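Putative mandelate racemase (PDB 2O56) binds a magnesium ion as a member of the enolase superfamily and is probably a hydro-lyase (dehydratase), though its substrate is not established. Local coordinates at residues A170-T175 and I219-A224; L200-M205 and G235-E240. All coordinates share one frame; numbering follows the deposited sequence. Where two conformers were deposited one is given.

Overall arrangement
Both contacts belong to the barrel domain characteristic of the enolase superfamily, and their centres lie about 11 Å apart. Contact 1 joins neighbouring parallel strands, 170-173 and 217-221, at the magnesium site; contact 2 joins the helices that follow them, 195-212 and 228-238, on the outer layer. Along the chain the segments alternate, strand, helix, strand, helix, so the two contacts together span two successive beta/alpha units. T175 ties the layers together: its carbonyl O probably accepts from R204 and its hydroxyl meets the carbonyl of G201. A220 packs on I238. Metal-binding E221 thus sits on the inner layer, with the helix pair outside it.

Contact 1 of 2, residues A170-T175 and I219-A224. With MG (magnesium ion), chain I.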
ATOM      1  N   ALA A 170      39.171 -11.804  -1.286  1.00 29.73           N
ATOM      2  CA  ALA A 170      38.101 -11.236  -0.486  1.00 29.15           C
ATOM      3  C   ALA A 170      38.208 -11.710   0.944  1.00 26.27           C
ATOM      4  O   ALA A 170      38.688 -12.824   1.220  1.00 28.93           O
ATOM      5  CB  ALA A 170      36.740 -11.594  -1.069  1.00 29.74           C
ATOM      6  N   ILE A 171      37.775 -10.837   1.850  1.00 26.08           N
ATOM      7  CA  ILE A 171      37.849 -11.075   3.273  1.00 21.95           C
ATOM      8  C   ILE A 171      36.529 -10.618   3.900  1.00 28.44           C
ATOM      9  O   ILE A 171      35.851  -9.736   3.370  1.00 27.36           O
ATOM     10  CB  ILE A 171      39.063 -10.331   3.928  1.00 33.03           C
ATOM     11  CG1 ILE A 171      38.932  -8.810   3.817  1.00 31.18           C
ATOM     12  CG2 ILE A 171      40.404 -10.769   3.282  1.00 25.74           C
ATOM     13  CD1 ILE A 171      38.356  -8.136   5.064  1.00 34.07           C
ATOM     14  N   LYS A 172      36.172 -11.232   5.020  1.00 29.34           N
ATOM     15  CA  LYS A 172      35.114 -10.705   5.877  1.00 28.40           C
ATOM     16  C   LYS A 172      35.594 -10.483   7.310  1.00 28.26           C
ATOM     17  O   LYS A 172      36.412 -11.242   7.830  1.00 32.17           O
ATOM     18  CB  LYS A 172      33.925 -11.652   5.888  1.00 21.12           C
ATOM     19  CG  LYS A 172      32.794 -11.213   6.834  1.00 25.06           C
ATOM     20  CD  LYS A 172      31.601 -12.127   6.664  1.00 20.30           C
ATOM     21  CE  LYS A 172      31.611 -13.275   7.641  1.00 26.42           C
ATOM     22  NZ  LYS A 172      30.458 -14.199   7.279  1.00 26.65           N
ATOM     23  N   VAL A 173      35.053  -9.454   7.948  1.00 26.07           N
ATOM     24  CA  VAL A 173      35.540  -9.044   9.245  1.00 28.35           C
ATOM     25  C   VAL A 173      34.458  -8.306  10.011  1.00 24.33           C
ATOM     26  O   VAL A 173      33.745  -7.464   9.447  1.00 27.87           O
ATOM     27  CB  VAL A 173      36.801  -8.148   9.079  1.00 25.31           C
ATOM     28  CG1 VAL A 173      36.478  -6.876   8.291  1.00 27.04           C
ATOM     29  CG2 VAL A 173      37.432  -7.857  10.421  1.00 28.30           C
ATOM     30  N   ASP A 174      34.322  -8.639  11.292  1.00 25.01           N
ATOM     31  CA  ASP A 174      33.554  -7.834  12.236  1.00 25.65           C
ATOM     32  C   ASP A 174      34.531  -6.943  12.990  1.00 29.58           C
ATOM     33  O   ASP A 174      35.226  -7.413  13.887  1.00 27.18           O
ATOM     34  CB  ASP A 174      32.810  -8.765  13.214  1.00 27.83           C
ATOM     35  CG  ASP A 174      31.883  -8.023  14.177  1.00 34.39           C
ATOM     36  OD1 ASP A 174      32.051  -6.801  14.402  1.00 36.31           O
ATOM     37  OD2 ASP A 174      30.974  -8.691  14.730  1.00 34.48           O
ATOM     38  N   THR A 175      34.563  -5.657  12.636  1.00 30.64           N
ATOM     39  CA  THR A 175      35.502  -4.716  13.242  1.00 28.90           C
ATOM     40  C   THR A 175      34.946  -3.992  14.471  1.00 35.81           C
ATOM     41  O   THR A 175      35.658  -3.188  15.070  1.00 28.51           O
ATOM     42  CB  THR A 175      35.958  -3.660  12.259  1.00 32.14           C
ATOM     43  OG1 THR A 175      34.825  -2.898  11.820  1.00 31.03           O
ATOM     44  CG2 THR A 175      36.685  -4.283  11.074  1.00 29.33           C
ATOM     45  N   ILE A 219      33.809  -7.757   3.066  1.00 25.97           N
ATOM     46  CA  ILE A 219      32.474  -7.922   3.645  1.00 27.19           C
ATOM     47  C   ILE A 219      32.527  -7.469   5.101  1.00 27.95           C
ATOM     48  O   ILE A 219      33.413  -7.883   5.851  1.00 25.03           O
ATOM     49  CB  ILE A 219      32.007  -9.405   3.549  1.00 25.52           C
ATOM     50  CG1 ILE A 219      31.981  -9.847   2.088  1.00 27.85           C
ATOM     51  CG2 ILE A 219      30.621  -9.617   4.224  1.00 29.34           C
ATOM     52  CD1 ILE A 219      32.096 -11.349   1.897  1.00 29.44           C
ATOM     53  N   ALA A 220      31.591  -6.601   5.491  1.00 18.70           N
ATOM     54  CA  ALA A 220      31.470  -6.171   6.872  1.00 17.98           C
ATOM     55  C   ALA A 220      30.403  -6.997   7.566  1.00 31.61           C
ATOM     56  O   ALA A 220      29.246  -6.983   7.149  1.00 29.93           O
ATOM     57  CB  ALA A 220      31.090  -4.703   6.904  1.00 21.95           C
ATOM     58  N   GLU A 221      30.810  -7.711   8.613  1.00 28.51           N
ATOM     59  CA  GLU A 221      29.955  -8.639   9.337  1.00 26.92           C
ATOM     60  C   GLU A 221      29.590  -7.993  10.667  1.00 31.45           C
ATOM     61  O   GLU A 221      30.437  -7.385  11.313  1.00 25.41           O
ATOM     62  CB  GLU A 221      30.716  -9.956   9.525  1.00 26.35           C
ATOM     63  CG  GLU A 221      30.406 -10.753  10.740  1.00 26.94           C
ATOM     64  CD  GLU A 221      29.211 -11.670  10.537  1.00 44.52           C
ATOM     65  OE1 GLU A 221      29.414 -12.867  10.239  1.00 43.07           O
ATOM     66  OE2 GLU A 221      28.063 -11.194  10.667  1.00 36.28           O
ATOM     67  N   MET A 222      28.318  -8.086  11.055  1.00 27.58           N
ATOM     68  CA  MET A 222      27.832  -7.405  12.254  1.00 25.00           C
ATOM     69  C   MET A 222      27.276  -8.377  13.289  1.00 26.00           C
ATOM     70  O   MET A 222      27.062  -7.992  14.436  1.00 30.51           O
ATOM     71  CB  MET A 222      26.732  -6.398  11.909  1.00 21.77           C
ATOM     72  CG  MET A 222      27.141  -5.274  11.006  1.00 25.57           C
ATOM     73  SD  MET A 222      28.610  -4.372  11.539  1.00 31.30           S
ATOM     74  CE  MET A 222      27.931  -3.276  12.769  1.00 27.55           C
ATOM     75  N   HIS A 223      26.999  -9.607  12.858  1.00 25.47           N
ATOM     76  CA  HIS A 223      26.550 -10.704  13.726  1.00 29.84           C
ATOM     77  C   HIS A 223      25.177 -10.467  14.370  1.00 24.88           C
ATOM     78  O   HIS A 223      24.798 -11.221  15.270  1.00 27.12           O
ATOM     79  CB  HIS A 223      27.560 -10.971  14.853  1.00 26.71           C
ATOM     80  CG  HIS A 223      28.793 -11.709  14.430  1.00 37.55           C
ATOM     81  ND1 HIS A 223      30.030 -11.095  14.331  1.00 39.54           N
ATOM     82  CD2 HIS A 223      28.990 -13.009  14.110  1.00 35.60           C
ATOM     83  CE1 HIS A 223      30.929 -11.985  13.956  1.00 32.32           C
ATOM     84  NE2 HIS A 223      30.325 -13.152  13.815  1.00 34.25           N
ATOM     85  N   ALA A 224      24.461  -9.426  13.925  1.00 23.84           N
ATOM     86  CA  ALA A 224      23.251  -8.924  14.587  1.00 27.45           C
ATOM     87  C   ALA A 224      23.463  -8.567  16.053  1.00 28.97           C
ATOM     88  O   ALA A 224      22.556  -8.748  16.886  1.00 32.05           O
ATOM     89  CB  ALA A 224      22.068  -9.909  14.408  1.00 24.17           C
TER
HETATM   90 MG    MG I2001      27.828 -14.544   9.868  1.00 38.11          MG
HETATM   91  O   HOH W   1      29.183 -16.252   9.448  1.00 49.56           O
HETATM   92  O   HOH W   2      28.952  -6.082  15.391  1.00 32.84           O
HETATM   93  O   HOH W   3      31.984  -4.863  11.121  1.00 36.92           O
HETATM   94  O   HOH W   4      26.514 -12.935  11.086  1.00 40.13           O
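K172 pairs with I219 and V173 with A220 where two neighbouring parallel strands of the enolase-superfamily barrel, 170-173 and 217-221, meet through backbone hydrogen bonds. I219 N donates to I171 O, V173 N to I219 O and E221 N to V173 O. The axes of the two short strand segments lie 17° apart in direction. CA-H...O contacts from K172 to I219 O and from D174 to E221 O add to the ladder.

Apolar packing comes from the lysine chain. K172 CG, anti to the backbone N (chi1 177°), lies 3.6 Å from E221 CB; further out the chain crosses I219 obliquely, with K172 CD 3.6 Å from I219 CG2.

The polar ends gather at the metal. E221 OE1 binds magnesium at 2.3 Å, and E247 and E273 complete the protein ligands. K172 NZ makes a weak salt bridge to E221 OE1 at 3.4 Å; its stronger partner is E247, with E348 also in salt-bridge contact and the Y133 hydroxyl hydrogen-bonded to it. NZ also donates to a water bound to the magnesium, so this water links the lysine to the metal.

Beyond the strand ends, H223 folds back over E221. E221 CD lies 3.7 Å above the imidazole plane, over the ring centre, while H223 N donates to E221 OE2. At the ring's edge, D174 OD2 receives H223 ND1 on its anti lone pair, nearly in the ring plane, at 2.6 Å.

Contact 2 of 2, residues L200-M205 and G235-E240; sequences LGYDRM and GRMIEE
The ring of Y202 reaches across to the backbone and side chains of 235-240. Near its plane, at the edge, lie I238 CG2, 4.1 Å from Y202 CD1, and E240 OE2 beside the hydroxyl. The carbonyl O of M237 approaches obliquely, 3.3 Å from Y202 CE1. Y202 OH donates to E240 OE2 at 2.5 Å, a short bond; the oxygen is met on its anti side, 30° out of the carboxylate plane, and the carboxylate stands perpendicular to the ring. The E240 chain is extended beyond CG, and the two side chains cross at about a right angle. E240 is exposed, so this bond lies at the outer margin of the contact.

Helices 195-212 and 228-238 are successive outer helices of the beta/alpha barrel, with strand 217-221 between them in sequence, and Y202 bridges them, meeting M237, I238 and E240. The CB of Y202 points toward 235-240, and CG stands anti to the backbone N (chi1 173°). At the base of the ring M237 supplies its terminal methyl: the chain is extended to SD and bends at chi3 (63°), and CE comes to rest 3.5 Å from Y202 CB, with Y202 CG a little farther off. The M237 and Y202 side chains pass each other at a slant. L198 and R199, one turn back on helix 195-212, also touch M237.

Deeper in, M205 and I238 meet more loosely through their ends. Both side chains also reach A220 of strand 217-221, and L241 packs against both Y202 and M205. The nearest approach of the two deeper side chains is M205 CE to I238 CD1, at 4.4 Å.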
ATOM      1  N   LEU A 200      36.328   3.212  16.214  1.00 31.14           N
ATOM      2  CA  LEU A 200      37.240   2.084  16.282  1.00 34.21           C
ATOM      3  C   LEU A 200      37.011   1.069  15.153  1.00 40.13           C
ATOM      4  O   LEU A 200      37.935   0.738  14.409  1.00 30.43           O
ATOM      5  CB  LEU A 200      37.123   1.401  17.644  1.00 35.01           C
ATOM      6  CG  LEU A 200      38.076   0.236  17.937  1.00 36.36           C
ATOM      7  CD1 LEU A 200      39.549   0.651  17.772  1.00 32.98           C
ATOM      8  CD2 LEU A 200      37.821  -0.293  19.342  1.00 33.84           C
ATOM      9  N   GLY A 201      35.774   0.586  15.043  1.00 35.45           N
ATOM     10  CA  GLY A 201      35.329  -0.231  13.918  1.00 26.95           C
ATOM     11  C   GLY A 201      35.664   0.361  12.560  1.00 30.01           C
ATOM     12  O   GLY A 201      36.200  -0.340  11.706  1.00 33.19           O
ATOM     13  N   TYR A 202      35.354   1.647  12.362  1.00 27.64           N
ATOM     14  CA  TYR A 202      35.677   2.316  11.105  1.00 29.76           C
ATOM     15  C   TYR A 202      37.184   2.361  10.811  1.00 34.89           C
ATOM     16  O   TYR A 202      37.603   2.166   9.662  1.00 30.99           O
ATOM     17  CB  TYR A 202      35.143   3.753  11.078  1.00 26.10           C
ATOM     18  CG  TYR A 202      35.626   4.500   9.860  1.00 36.88           C
ATOM     19  CD1 TYR A 202      34.990   4.336   8.632  1.00 33.79           C
ATOM     20  CD2 TYR A 202      36.752   5.333   9.919  1.00 33.64           C
ATOM     21  CE1 TYR A 202      35.444   4.992   7.502  1.00 30.56           C
ATOM     22  CE2 TYR A 202      37.211   5.979   8.794  1.00 31.04           C
ATOM     23  CZ  TYR A 202      36.560   5.809   7.595  1.00 36.39           C
ATOM     24  OH  TYR A 202      37.011   6.457   6.471  1.00 36.17           O
ATOM     25  N   ASP A 203      37.977   2.671  11.838  1.00 35.07           N
ATOM     26  CA  ASP A 203      39.441   2.792  11.682  1.00 35.49           C
ATOM     27  C   ASP A 203      40.079   1.444  11.353  1.00 31.69           C
ATOM     28  O   ASP A 203      40.959   1.364  10.499  1.00 32.82           O
ATOM     29  CB  ASP A 203      40.088   3.350  12.952  1.00 30.43           C
ATOM     30  CG  ASP A 203      39.799   4.822  13.164  1.00 34.82           C
ATOM     31  OD1 ASP A 203      39.440   5.540  12.196  1.00 34.77           O
ATOM     32  OD2 ASP A 203      39.920   5.256  14.319  1.00 37.07           O
ATOM     33  N   ARG A 204      39.630   0.385  12.020  1.00 30.09           N
ATOM     34  CA  ARG A 204      40.054  -0.966  11.652  1.00 29.41           C
ATOM     35  C   ARG A 204      39.701  -1.279  10.192  1.00 35.34           C
ATOM     36  O   ARG A 204      40.532  -1.768   9.423  1.00 28.31           O
ATOM     37  CB  ARG A 204      39.432  -2.016  12.580  1.00 25.43           C
ATOM     38  CG  ARG A 204      39.976  -2.016  13.997  1.00 29.89           C
ATOM     39  CD  ARG A 204      38.945  -2.564  14.940  1.00 29.26           C
ATOM     40  NE  ARG A 204      39.486  -2.890  16.257  1.00 28.84           N
ATOM     41  CZ  ARG A 204      38.758  -3.314  17.284  1.00 40.70           C
ATOM     42  NH1 ARG A 204      37.442  -3.450  17.160  1.00 29.47           N
ATOM     43  NH2 ARG A 204      39.341  -3.594  18.441  1.00 31.58           N
ATOM     44  N   MET A 205      38.474  -0.958   9.805  1.00 30.72           N
ATOM     45  CA  MET A 205      38.001  -1.275   8.462  1.00 32.57           C
ATOM     46  C   MET A 205      38.742  -0.457   7.392  1.00 30.89           C
ATOM     47  O   MET A 205      39.061  -0.973   6.315  1.00 29.27           O
ATOM     48  CB  MET A 205      36.486  -1.076   8.374  1.00 30.76           C
ATOM     49  CG  MET A 205      35.864  -1.643   7.118  1.00 33.21           C
ATOM     50  SD  MET A 205      35.440  -3.365   7.284  1.00 36.45           S
ATOM     51  CE  MET A 205      34.119  -3.274   8.497  1.00 33.00           C
ATOM     52  N   GLY A 235      26.858   1.543   9.092  1.00 23.74           N
ATOM     53  CA  GLY A 235      26.877   1.350   7.629  1.00 22.55           C
ATOM     54  C   GLY A 235      27.180   2.628   6.868  1.00 24.33           C
ATOM     55  O   GLY A 235      27.939   2.617   5.883  1.00 29.56           O
ATOM     56  N   ARG A 236      26.602   3.732   7.332  1.00 27.68           N
ATOM     57  CA  ARG A 236      26.805   5.056   6.733  0.60 32.52           C
ATOM     58  C   ARG A 236      28.262   5.510   6.852  1.00 25.51           C
ATOM     59  O   ARG A 236      28.776   6.191   5.978  1.00 31.00           O
ATOM     60  CB  ARG A 236      25.907   6.095   7.406  0.60 31.80           C
ATOM     61  CG  ARG A 236      24.465   6.101   6.913  0.60 42.84           C
ATOM     62  CD  ARG A 236      23.717   7.314   7.443  0.60 48.84           C
ATOM     63  NE  ARG A 236      22.326   7.336   7.002  0.60 43.63           N
ATOM     64  CZ  ARG A 236      21.301   7.734   7.751  0.60 49.15           C
ATOM     65  NH1 ARG A 236      21.492   8.152   9.001  0.60 35.41           N
ATOM     66  NH2 ARG A 236      20.077   7.706   7.244  0.60 29.54           N
ATOM     67  N   MET A 237      28.904   5.134   7.957  1.00 26.89           N
ATOM     68  CA  MET A 237      30.333   5.426   8.197  1.00 34.03           C
ATOM     69  C   MET A 237      31.239   4.682   7.205  1.00 34.53           C
ATOM     70  O   MET A 237      32.223   5.242   6.711  1.00 35.08           O
ATOM     71  CB  MET A 237      30.727   5.031   9.616  1.00 28.91           C
ATOM     72  CG  MET A 237      30.140   5.912  10.714  1.00 40.40           C
ATOM     73  SD  MET A 237      30.788   5.497  12.358  1.00 46.46           S
ATOM     74  CE  MET A 237      32.501   5.884  12.098  1.00 34.33           C
ATOM     75  N   ILE A 238      30.889   3.432   6.904  1.00 33.11           N
ATOM     76  CA  ILE A 238      31.738   2.559   6.092  1.00 32.03           C
ATOM     77  C   ILE A 238      31.381   2.525   4.594  1.00 32.45           C
ATOM     78  O   ILE A 238      32.130   1.960   3.784  1.00 32.49           O
ATOM     79  CB  ILE A 238      31.859   1.117   6.687  1.00 27.60           C
ATOM     80  CG1 ILE A 238      30.502   0.391   6.704  1.00 27.50           C
ATOM     81  CG2 ILE A 238      32.461   1.165   8.079  1.00 20.92           C
ATOM     82  CD1 ILE A 238      30.630  -1.096   6.904  1.00 25.17           C
ATOM     83  N   GLU A 239      30.267   3.160   4.228  1.00 25.27           N
ATOM     84  CA  GLU A 239      29.869   3.308   2.813  1.00 34.30           C
ATOM     85  C   GLU A 239      31.003   3.643   1.837  1.00 37.68           C
ATOM     86  O   GLU A 239      31.111   3.044   0.772  1.00 42.08           O
ATOM     87  CB  GLU A 239      28.791   4.380   2.668  1.00 35.73           C
ATOM     88  CG  GLU A 239      27.409   3.842   2.691  1.00 47.99           C
ATOM     89  CD  GLU A 239      26.378   4.933   2.815  1.00 56.31           C
ATOM     90  OE1 GLU A 239      26.716   6.122   2.604  1.00 47.51           O
ATOM     91  OE2 GLU A 239      25.225   4.596   3.134  1.00 33.73           O
ATOM     92  N   GLU A 240      31.838   4.610   2.205  1.00 31.57           N
ATOM     93  CA  GLU A 240      32.893   5.106   1.320  1.00 32.36           C
ATOM     94  C   GLU A 240      34.055   4.113   1.160  1.00 35.28           C
ATOM     95  O   GLU A 240      34.909   4.291   0.294  1.00 36.70           O
ATOM     96  CB  GLU A 240      33.445   6.429   1.881  1.00 32.52           C
ATOM     97  CG  GLU A 240      34.367   6.206   3.101  1.00 50.64           C
ATOM     98  CD  GLU A 240      34.500   7.409   4.014  1.00 67.63           C
ATOM     99  OE1 GLU A 240      33.564   8.238   4.083  1.00 90.24           O
ATOM    100  OE2 GLU A 240      35.550   7.514   4.679  1.00 60.51           O
TER